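Long-range contacts in acetylxylan esterase A (Aspergillus awamori, PDB 5X6S), which removes acetyl side groups from the backbone of acetylated xylan, a serine-esterase step in the breakdown of plant cell-wall polysaccharide: residues V34-G42 / S119-M128; P133-G144 / Y187-H198. All coordinates share one frame; numbering follows the deposited sequence.

Contact 1: V34-G42 / S119-M128; sequences VVAIHYCTG and SSGAMMTNVM
I37 lies against G121 at the first turn of helix 120-131. This is the nucleophile-elbow region of an alpha/beta-hydrolase: G121 fits the last glycine of the GxSxG pattern, and S119, the nucleophile by similarity, sits just before the helix. I37 ends strand 33-37 and buries the most surface in the contact. Its CG2 rests on the glycine, 3.5 Å from G121 CA. The missing side chain lets the two backbones come close. G121 CA also gives a CA-H...O contact to I37 O at 3.4 Å, and it is nearly straight, with 167° at the hydrogen. The other branch of I37 has CG1 beside its own backbone N (chi1 -49°) and is extended beyond that. This carries CD1 along the helix to M124, whose side chain it crosses at about a right angle, 3.8 Å from M124 CG. T125 borders the same methyl. Its hydroxyl turns back to G121 O, which also accepts from T125 N on the opposite face of the carbonyl plane.

S120 is the third main partner. Its CB meets C40 SG at 3.6 Å, while its OG bonds to the backbone N of W76. C40 is joined by a disulfide to C75, the residue before W76, so the loop after the strand and the helix start meet the same short piece of chain. Y39 adds its CB, 3.8 Å from S119 CB, but its ring leads away and its OH bonds to D50. S119 OG bonds to H259, consistent with a charge-relay pair. A water joins the two segments here: it accepts from C40 N at 2.9 Å and lies 2.5 Å from S119 OG.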
loop_
_atom_site.group_PDB
_atom_site.type_symbol
_atom_site.label_atom_id
_atom_site.label_comp_id
_atom_site.label_asym_id
_atom_site.label_seq_id
_atom_site.Cartn_x
_atom_site.Cartn_y
_atom_site.Cartn_z
ATOM N N VAL A 34 -4.029 -2.276 -13.804
ATOM C CA VAL A 34 -5.491 -2.119 -13.760
ATOM C C VAL A 34 -6.113 -3.496 -13.696
ATOM O O VAL A 34 -5.864 -4.332 -14.581
ATOM C CB VAL A 34 -6.073 -1.356 -15.010
ATOM C CG1 VAL A 34 -7.613 -1.360 -14.992
ATOM C CG2 VAL A 34 -5.577 0.070 -15.052
ATOM N N VAL A 35 -6.930 -3.744 -12.659
ATOM C CA VAL A 35 -7.648 -4.976 -12.521
ATOM C C VAL A 35 -9.067 -4.690 -13.062
ATOM O O VAL A 35 -9.750 -3.780 -12.545
ATOM C CB VAL A 35 -7.706 -5.509 -11.046
ATOM C CG1 VAL A 35 -8.469 -6.808 -10.945
ATOM C CG2 VAL A 35 -6.343 -5.627 -10.378
ATOM N N ALA A 36 -9.479 -5.425 -14.091
ATOM C CA ALA A 36 -10.724 -5.200 -14.796
ATOM C C ALA A 36 -11.612 -6.446 -14.655
ATOM O O ALA A 36 -11.273 -7.546 -15.165
ATOM C CB ALA A 36 -10.460 -4.864 -16.277
ATOM N N ILE A 37 -12.741 -6.299 -13.931
ATOM C CA ILE A 37 -13.500 -7.437 -13.436
ATOM C C ILE A 37 -14.856 -7.583 -14.136
ATOM O O ILE A 37 -15.684 -6.644 -14.110
ATOM C CB ILE A 37 -13.717 -7.357 -11.915
ATOM C CG1 ILE A 37 -12.387 -7.060 -11.183
ATOM C CG2 ILE A 37 -14.419 -8.624 -11.416
ATOM C CD1 ILE A 37 -12.509 -6.876 -9.653
ATOM N N HIS A 38 -15.055 -8.740 -14.780
ATOM C CA HIS A 38 -16.118 -8.943 -15.715
ATOM C C HIS A 38 -17.505 -9.132 -15.031
ATOM O O HIS A 38 -17.585 -9.370 -13.823
ATOM C CB HIS A 38 -15.798 -10.152 -16.589
ATOM C CG HIS A 38 -15.901 -11.463 -15.885
ATOM N ND1 HIS A 38 -17.110 -12.077 -15.602
ATOM C CD2 HIS A 38 -14.942 -12.295 -15.426
ATOM C CE1 HIS A 38 -16.896 -13.226 -14.998
ATOM N NE2 HIS A 38 -15.582 -13.393 -14.875
ATOM N N TYR A 39 -18.560 -9.015 -15.844
ATOM C CA TYR A 39 -19.995 -9.156 -15.452
ATOM C C TYR A 39 -20.475 -10.622 -15.492
ATOM O O TYR A 39 -19.794 -11.503 -16.011
ATOM C CB TYR A 39 -20.844 -8.257 -16.384
ATOM C CG TYR A 39 -20.378 -8.312 -17.824
ATOM C CD1 TYR A 39 -20.572 -9.471 -18.598
ATOM C CD2 TYR A 39 -19.645 -7.273 -18.374
ATOM C CE1 TYR A 39 -20.105 -9.551 -19.916
ATOM C CE2 TYR A 39 -19.165 -7.328 -19.677
ATOM C CZ TYR A 39 -19.389 -8.482 -20.450
ATOM O OH TYR A 39 -18.915 -8.542 -21.721
ATOM N N CYS A 40 -21.653 -10.923 -14.939
ATOM C CA CYS A 40 -22.216 -12.296 -15.058
ATOM C C CYS A 40 -22.305 -12.711 -16.492
ATOM O O CYS A 40 -22.467 -11.858 -17.356
ATOM C CB CYS A 40 -23.627 -12.399 -14.471
ATOM S SG CYS A 40 -23.790 -12.098 -12.690
ATOM N N THR A 41 -22.196 -14.019 -16.717
ATOM C CA THR A 41 -22.152 -14.681 -18.040
ATOM C C THR A 41 -20.835 -14.442 -18.801
ATOM O O THR A 41 -20.654 -15.014 -19.876
ATOM C CB THR A 41 -23.354 -14.354 -18.972
ATOM O OG1 THR A 41 -23.230 -13.016 -19.494
ATOM C CG2 THR A 41 -24.696 -14.495 -18.220
ATOM N N GLY A 42 -19.952 -13.603 -18.241
ATOM C CA GLY A 42 -18.701 -13.242 -18.876
ATOM C C GLY A 42 -17.532 -14.053 -18.345
ATOM O O GLY A 42 -17.678 -14.990 -17.540
ATOM N N SER A 119 -21.241 -4.463 -13.373
ATOM C CA SER A 119 -22.295 -5.334 -12.861
ATOM C C SER A 119 -21.749 -6.234 -11.724
ATOM O O SER A 119 -21.269 -5.693 -10.764
ATOM C CB SER A 119 -22.949 -6.081 -14.033
ATOM O OG SER A 119 -24.101 -6.805 -13.631
ATOM N N SER A 120 -21.784 -7.557 -11.850
ATOM C CA SER A 120 -21.153 -8.460 -10.880
ATOM C C SER A 120 -19.710 -8.045 -10.575
ATOM O O SER A 120 -19.271 -8.045 -9.421
ATOM C CB SER A 120 -21.219 -9.909 -11.352
ATOM O OG SER A 120 -20.875 -10.835 -10.282
ATOM N N GLY A 121 -19.011 -7.601 -11.593
ATOM C CA GLY A 121 -17.618 -7.154 -11.415
ATOM C C GLY A 121 -17.525 -5.844 -10.693
ATOM O O GLY A 121 -16.537 -5.597 -9.988
ATOM N N ALA A 122 -18.558 -4.998 -10.837
ATOM C CA ALA A 122 -18.605 -3.767 -10.027
ATOM C C ALA A 122 -18.922 -4.082 -8.562
ATOM O O ALA A 122 -18.388 -3.404 -7.658
ATOM C CB ALA A 122 -19.585 -2.777 -10.592
ATOM N N MET A 123 -19.789 -5.060 -8.332
ATOM C CA MET A 123 -20.016 -5.547 -6.957
ATOM C C MET A 123 -18.673 -6.018 -6.336
ATOM O O MET A 123 -18.328 -5.677 -5.201
ATOM C CB MET A 123 -20.976 -6.685 -6.930
ATOM C CG MET A 123 -22.351 -6.404 -7.542
ATOM S SD MET A 123 -23.374 -7.832 -7.276
ATOM C CE MET A 123 -24.510 -7.750 -8.648
ATOM N N MET A 124 -17.934 -6.800 -7.107
ATOM C CA MET A 124 -16.628 -7.312 -6.662
ATOM C C MET A 124 -15.633 -6.163 -6.501
ATOM O O MET A 124 -14.785 -6.184 -5.587
ATOM C CB MET A 124 -16.128 -8.390 -7.622
ATOM C CG MET A 124 -14.721 -8.924 -7.261
ATOM S SD MET A 124 -14.568 -9.549 -5.584
ATOM C CE MET A 124 -15.124 -11.217 -5.832
ATOM N N THR A 125 -15.756 -5.114 -7.314
ATOM C CA THR A 125 -14.880 -3.974 -7.126
ATOM C C THR A 125 -15.037 -3.374 -5.724
ATOM O O THR A 125 -14.042 -3.065 -5.053
ATOM C CB THR A 125 -15.080 -2.918 -8.267
ATOM O OG1 THR A 125 -14.685 -3.523 -9.497
ATOM C CG2 THR A 125 -14.235 -1.695 -8.070
ATOM N N ASN A 126 -16.276 -3.199 -5.278
ATOM C CA ASN A 126 -16.535 -2.683 -3.951
ATOM C C ASN A 126 -16.000 -3.627 -2.921
ATOM O O ASN A 126 -15.428 -3.202 -1.974
ATOM C CB ASN A 126 -17.992 -2.407 -3.688
ATOM C CG ASN A 126 -18.461 -1.116 -4.332
ATOM O OD1 ASN A 126 -17.835 -0.090 -4.260
ATOM N ND2 ASN A 126 -19.533 -1.223 -5.010
ATOM N N VAL A 127 -16.180 -4.902 -3.134
ATOM C CA VAL A 127 -15.682 -5.941 -2.193
ATOM C C VAL A 127 -14.150 -5.879 -2.081
ATOM O O VAL A 127 -13.571 -5.926 -0.957
ATOM C CB VAL A 127 -16.196 -7.344 -2.545
ATOM C CG1 VAL A 127 -15.490 -8.431 -1.710
ATOM C CG2 VAL A 127 -17.704 -7.454 -2.303
ATOM N N MET A 128 -13.475 -5.748 -3.218
ATOM C CA MET A 128 -11.984 -5.666 -3.231
ATOM C C MET A 128 -11.499 -4.438 -2.474
ATOM O O MET A 128 -10.501 -4.486 -1.770
ATOM C CB MET A 128 -11.436 -5.598 -4.656
ATOM C CG MET A 128 -11.587 -6.903 -5.494
ATOM S SD MET A 128 -10.893 -8.376 -4.682
ATOM C CE MET A 128 -9.206 -7.793 -4.397
HETATM O O HOH W 1 -23.793 -9.156 -14.258
#

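Contact 2: P133-G144 / Y187-H198; sequences PELFAAATVYSG and YSGSRPRMQIYH. With NA (sodium ion), chain G.
Y142 and Y197 stack on neighbouring parallel strands, 138-142 and 193-199, in the central sheet of the alpha/beta-hydrolase fold. It is an offset stack, with centroids 4.5 Å apart and planes at 21°. Y142 CE1 lies over one face of the Y197 ring, toward its rim. T140 CG2 comes to the edge of that ring, 3.5 Å from Y197 CE1. T140 and Q195 run side by side on the same face of the sheet. T140 OG1 donates to Q195 OE1 at 2.9 Å, tilted 28° from the amide carbonyl plane. The Q195 chain is extended, which brings its amide level with the hydroxyl. Its NE2 bonds to Q250.

On the other face, V141 CG2 presses on I196 CD1 at 3.5 Å, a tight fit. M194 is bent at chi2 and chi3, which brings its sulfur and methyl to A139 CB. Helix 120-131 covers this side.

Six backbone bonds, from A137 to S143, join the strands between the two faces. Before the strands, P192 packs on F136 CB, and P133 CG lies over the face of the Y187 ring, 3.4 Å from CE2. One water receives from S190 OG and donates to P133 O and F136 O. E134 O binds a sodium ion at 2.9 Å, shared with E134 O of the second subunit.

At the far end, another water accepts from G144 N, donates to Y197 O and contacts H198 ND1 at 2.8 Å. H198 NE2 bonds to L205 O. Y142 OH bonds to D268 and to H264 N. Y142 OH, Q195 NE2 and H198 NE2 each thus have a partner outside the two segments. Both nitrogens of the H198 imidazole are engaged, which would fix the rotation of the ring.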
loop_
_atom_site.group_PDB
_atom_site.type_symbol
_atom_site.label_atom_id
_atom_site.label_comp_id
_atom_site.label_asym_id
_atom_site.label_seq_id
_atom_site.Cartn_x
_atom_site.Cartn_y
_atom_site.Cartn_z
ATOM N N PRO A 133 -8.070 -3.211 0.928
ATOM C CA PRO A 133 -7.871 -1.758 0.695
ATOM C C PRO A 133 -6.410 -1.359 0.462
ATOM O O PRO A 133 -6.139 -0.451 -0.319
ATOM C CB PRO A 133 -8.398 -1.124 1.992
ATOM C CG PRO A 133 -8.305 -2.227 3.022
ATOM C CD PRO A 133 -8.692 -3.454 2.244
ATOM N N GLU A 134 -5.484 -2.087 1.097
ATOM C CA GLU A 134 -4.032 -1.862 1.006
ATOM C C GLU A 134 -3.450 -1.976 -0.392
ATOM O O GLU A 134 -2.419 -1.407 -0.652
ATOM C CB GLU A 134 -3.261 -2.813 1.950
ATOM C CG GLU A 134 -3.226 -4.318 1.555
ATOM C CD GLU A 134 -4.464 -5.131 1.922
ATOM O OE1 GLU A 134 -5.445 -4.541 2.437
ATOM O OE2 GLU A 134 -4.475 -6.373 1.701
ATOM N N LEU A 135 -4.116 -2.722 -1.291
ATOM C CA LEU A 135 -3.578 -2.931 -2.625
ATOM C C LEU A 135 -3.881 -1.801 -3.647
ATOM O O LEU A 135 -3.154 -1.647 -4.634
ATOM C CB LEU A 135 -4.079 -4.272 -3.185
ATOM C CG LEU A 135 -3.591 -5.513 -2.464
ATOM C CD1 LEU A 135 -4.225 -6.754 -3.106
ATOM C CD2 LEU A 135 -2.068 -5.623 -2.422
ATOM N N PHE A 136 -4.933 -1.011 -3.396
ATOM C CA PHE A 136 -5.565 -0.199 -4.436
ATOM C C PHE A 136 -5.520 1.298 -4.139
ATOM O O PHE A 136 -5.944 1.723 -3.066
ATOM C CB PHE A 136 -6.990 -0.638 -4.677
ATOM C CG PHE A 136 -7.110 -2.078 -5.084
ATOM C CD1 PHE A 136 -6.633 -2.501 -6.327
ATOM C CD2 PHE A 136 -7.621 -3.015 -4.190
ATOM C CE1 PHE A 136 -6.681 -3.828 -6.683
ATOM C CE2 PHE A 136 -7.662 -4.345 -4.515
ATOM C CZ PHE A 136 -7.206 -4.773 -5.772
ATOM N N ALA A 137 -4.992 2.072 -5.113
ATOM C CA ALA A 137 -4.916 3.523 -5.059
ATOM C C ALA A 137 -6.256 4.158 -5.351
ATOM O O ALA A 137 -6.600 5.201 -4.788
ATOM C CB ALA A 137 -3.881 4.012 -6.059
ATOM N N ALA A 138 -7.049 3.522 -6.225
ATOM C CA ALA A 138 -8.378 4.038 -6.645
ATOM C C ALA A 138 -9.120 2.943 -7.319
ATOM O O ALA A 138 -8.486 1.952 -7.790
ATOM C CB ALA A 138 -8.251 5.246 -7.592
ATOM N N ALA A 139 -10.438 3.088 -7.380
ATOM C CA ALA A 139 -11.350 2.115 -7.949
ATOM C C ALA A 139 -12.444 2.826 -8.675
ATOM O O ALA A 139 -12.879 3.913 -8.201
ATOM C CB ALA A 139 -11.987 1.270 -6.882
ATOM N N THR A 140 -12.940 2.219 -9.763
ATOM C CA THR A 140 -14.103 2.766 -10.523
ATOM C C THR A 140 -15.144 1.679 -10.609
ATOM O O THR A 140 -14.858 0.568 -11.094
ATOM C CB THR A 140 -13.681 3.333 -11.934
ATOM O OG1 THR A 140 -12.783 4.446 -11.773
ATOM C CG2 THR A 140 -14.904 3.814 -12.755
ATOM N N VAL A 141 -16.359 1.975 -10.186
ATOM C CA VAL A 141 -17.460 1.040 -10.097
ATOM C C VAL A 141 -18.507 1.398 -11.155
ATOM O O VAL A 141 -19.086 2.520 -11.119
ATOM C CB VAL A 141 -18.080 1.044 -8.664
ATOM C CG1 VAL A 141 -19.250 0.128 -8.513
ATOM C CG2 VAL A 141 -17.011 0.720 -7.604
ATOM N N TYR A 142 -18.696 0.497 -12.116
ATOM C CA TYR A 142 -19.745 0.629 -13.160
ATOM C C TYR A 142 -20.990 -0.219 -12.831
ATOM O O TYR A 142 -21.082 -1.410 -13.177
ATOM C CB TYR A 142 -19.214 0.311 -14.580
ATOM C CG TYR A 142 -18.294 1.351 -15.107
ATOM C CD1 TYR A 142 -18.800 2.579 -15.578
ATOM C CD2 TYR A 142 -16.911 1.163 -15.130
ATOM C CE1 TYR A 142 -17.959 3.565 -16.026
ATOM C CE2 TYR A 142 -16.043 2.188 -15.613
ATOM C CZ TYR A 142 -16.592 3.361 -16.074
ATOM O OH TYR A 142 -15.825 4.370 -16.552
ATOM N N SER A 143 -21.973 0.405 -12.150
ATOM C CA SER A 143 -23.271 -0.279 -11.888
ATOM C C SER A 143 -23.132 -1.536 -11.046
ATOM O O SER A 143 -23.296 -2.666 -11.535
ATOM C CB SER A 143 -23.999 -0.607 -13.197
ATOM O OG SER A 143 -24.053 0.530 -14.063
ATOM N N GLY A 144 -22.788 -1.351 -9.780
ATOM C CA GLY A 144 -22.672 -2.458 -8.851
ATOM C C GLY A 144 -23.626 -2.289 -7.656
ATOM O O GLY A 144 -24.639 -1.579 -7.739
ATOM N N TYR A 187 -8.433 -2.385 10.515
ATOM C CA TYR A 187 -7.593 -1.749 9.523
ATOM C C TYR A 187 -7.780 -0.267 9.549
ATOM O O TYR A 187 -8.899 0.185 9.477
ATOM C CB TYR A 187 -7.951 -2.212 8.095
ATOM C CG TYR A 187 -7.081 -1.598 7.032
ATOM C CD1 TYR A 187 -5.751 -2.003 6.891
ATOM C CD2 TYR A 187 -7.577 -0.667 6.140
ATOM C CE1 TYR A 187 -4.940 -1.496 5.901
ATOM C CE2 TYR A 187 -6.740 -0.110 5.136
ATOM C CZ TYR A 187 -5.428 -0.551 5.010
ATOM O OH TYR A 187 -4.571 -0.052 4.044
ATOM N N SER A 188 -6.690 0.481 9.564
ATOM C CA SER A 188 -6.851 1.954 9.465
ATOM C C SER A 188 -5.780 2.595 8.561
ATOM O O SER A 188 -5.321 3.728 8.800
ATOM C CB SER A 188 -6.882 2.607 10.869
ATOM O OG SER A 188 -5.711 2.231 11.567
ATOM N N GLY A 189 -5.376 1.882 7.509
ATOM C CA GLY A 189 -4.443 2.447 6.581
ATOM C C GLY A 189 -5.140 2.977 5.311
ATOM O O GLY A 189 -6.342 3.218 5.274
ATOM N N SER A 190 -4.339 3.094 4.270
ATOM C CA SER A 190 -4.720 3.552 2.949
ATOM C C SER A 190 -5.919 2.783 2.432
ATOM O O SER A 190 -5.966 1.552 2.575
ATOM C CB SER A 190 -3.512 3.253 2.070
ATOM O OG SER A 190 -3.702 3.711 0.774
ATOM N N ARG A 191 -6.867 3.475 1.800
ATOM C CA ARG A 191 -7.946 2.802 1.047
ATOM C C ARG A 191 -8.075 3.437 -0.362
ATOM O O ARG A 191 -7.699 4.613 -0.535
ATOM C CB ARG A 191 -9.259 2.943 1.783
ATOM C CG ARG A 191 -9.236 2.547 3.271
ATOM C CD ARG A 191 -10.600 2.822 3.924
ATOM N NE ARG A 191 -10.639 2.270 5.273
ATOM C CZ ARG A 191 -11.084 1.062 5.593
ATOM N NH1 ARG A 191 -11.575 0.272 4.668
ATOM N NH2 ARG A 191 -11.023 0.634 6.866
ATOM N N PRO A 192 -8.591 2.695 -1.347
ATOM C CA PRO A 192 -8.686 3.359 -2.671
ATOM C C PRO A 192 -9.692 4.523 -2.706
ATOM O O PRO A 192 -10.781 4.416 -2.103
ATOM C CB PRO A 192 -9.160 2.231 -3.605
ATOM C CG PRO A 192 -9.816 1.219 -2.690
ATOM C CD PRO A 192 -9.061 1.302 -1.393
ATOM N N ARG A 193 -9.347 5.563 -3.456
ATOM C CA ARG A 193 -10.306 6.617 -3.826
ATOM C C ARG A 193 -11.391 5.959 -4.701
ATOM O O ARG A 193 -11.061 5.296 -5.686
ATOM C CB ARG A 193 -9.594 7.714 -4.576
ATOM C CG ARG A 193 -8.474 8.382 -3.832
ATOM C CD ARG A 193 -7.786 9.451 -4.721
ATOM N NE ARG A 193 -6.888 8.883 -5.753
ATOM C CZ ARG A 193 -7.207 8.739 -7.040
ATOM N NH1 ARG A 193 -8.384 9.112 -7.474
ATOM N NH2 ARG A 193 -6.334 8.203 -7.890
ATOM N N MET A 194 -12.669 6.118 -4.334
ATOM C CA MET A 194 -13.774 5.460 -4.976
ATOM C C MET A 194 -14.530 6.369 -5.951
ATOM O O MET A 194 -14.894 7.485 -5.604
ATOM C CB MET A 194 -14.763 4.925 -3.954
ATOM C CG MET A 194 -14.207 4.003 -2.894
ATOM S SD MET A 194 -13.371 2.534 -3.618
ATOM C CE MET A 194 -14.751 1.728 -4.337
ATOM N N GLN A 195 -14.804 5.852 -7.144
ATOM C CA GLN A 195 -15.640 6.516 -8.144
ATOM C C GLN A 195 -16.727 5.567 -8.540
ATOM O O GLN A 195 -16.455 4.449 -9.044
ATOM C CB GLN A 195 -14.798 6.887 -9.366
ATOM C CG GLN A 195 -15.551 7.571 -10.467
ATOM C CD GLN A 195 -14.633 7.877 -11.649
ATOM O OE1 GLN A 195 -14.105 6.952 -12.309
ATOM N NE2 GLN A 195 -14.397 9.160 -11.898
ATOM N N ILE A 196 -17.978 5.983 -8.314
ATOM C CA ILE A 196 -19.165 5.128 -8.433
ATOM C C ILE A 196 -20.105 5.640 -9.540
ATOM O O ILE A 196 -20.683 6.730 -9.404
ATOM C CB ILE A 196 -19.944 5.084 -7.088
ATOM C CG1 ILE A 196 -18.994 4.851 -5.914
ATOM C CG2 ILE A 196 -21.153 4.126 -7.142
ATOM C CD1 ILE A 196 -18.187 3.544 -5.943
ATOM N N TYR A 197 -20.278 4.863 -10.616
ATOM C CA TYR A 197 -21.236 5.165 -11.672
ATOM C C TYR A 197 -22.493 4.317 -11.513
ATOM O O TYR A 197 -22.429 3.152 -11.144
ATOM C CB TYR A 197 -20.676 4.818 -13.052
ATOM C CG TYR A 197 -19.569 5.692 -13.608
ATOM C CD1 TYR A 197 -18.212 5.479 -13.280
ATOM C CD2 TYR A 197 -19.864 6.696 -14.526
ATOM C CE1 TYR A 197 -17.199 6.265 -13.861
ATOM C CE2 TYR A 197 -18.847 7.461 -15.127
ATOM C CZ TYR A 197 -17.528 7.251 -14.798
ATOM O OH TYR A 197 -16.565 8.027 -15.418
ATOM N N HIS A 198 -23.641 4.859 -11.892
ATOM C CA HIS A 198 -24.877 4.083 -11.916
ATOM C C HIS A 198 -25.861 4.799 -12.848
ATOM O O HIS A 198 -25.809 6.016 -12.975
ATOM C CB HIS A 198 -25.487 3.924 -10.520
ATOM C CG HIS A 198 -26.172 2.611 -10.290
ATOM N ND1 HIS A 198 -25.608 1.614 -9.530
ATOM C CD2 HIS A 198 -27.333 2.095 -10.773
ATOM C CE1 HIS A 198 -26.370 0.539 -9.557
ATOM N NE2 HIS A 198 -27.441 0.815 -10.287
HETATM NA NA NA G . 0.352 -0.506 -0.255
HETATM O O HOH W 2 -4.737 1.676 -0.697
HETATM O O HOH W 3 -4.850 7.368 -4.240
HETATM O O HOH W 4 -5.628 5.776 -1.689
HETATM O O HOH W 5 -22.885 1.417 -8.839
HETATM O O HOH W 6 0.365 -1.651 1.853
HETATM O O HOH W 7 0.060 0.170 -2.110
#

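In the fold
The two contacts come in series along the chain, contact 1 closing before contact 2 opens, and their centres are about 12 Å apart. Both belong to the same mixed sheet, where strand 113-118 lies between strands 33-37 and 138-142, with 193-199 next. Helix 120-131 leads into strand 138-142, and its side chains pack on V141. The contacts also touch directly: S119 N lies 3.1 Å from Y142 O, a probable hydrogen bond, and A122 CB packs against G144 CA. Strand 113-118 leads to S119; contact 1 holds S119 itself, and contact 2 reaches it through Y142 O, near the probable triad of S119, H259 and D202.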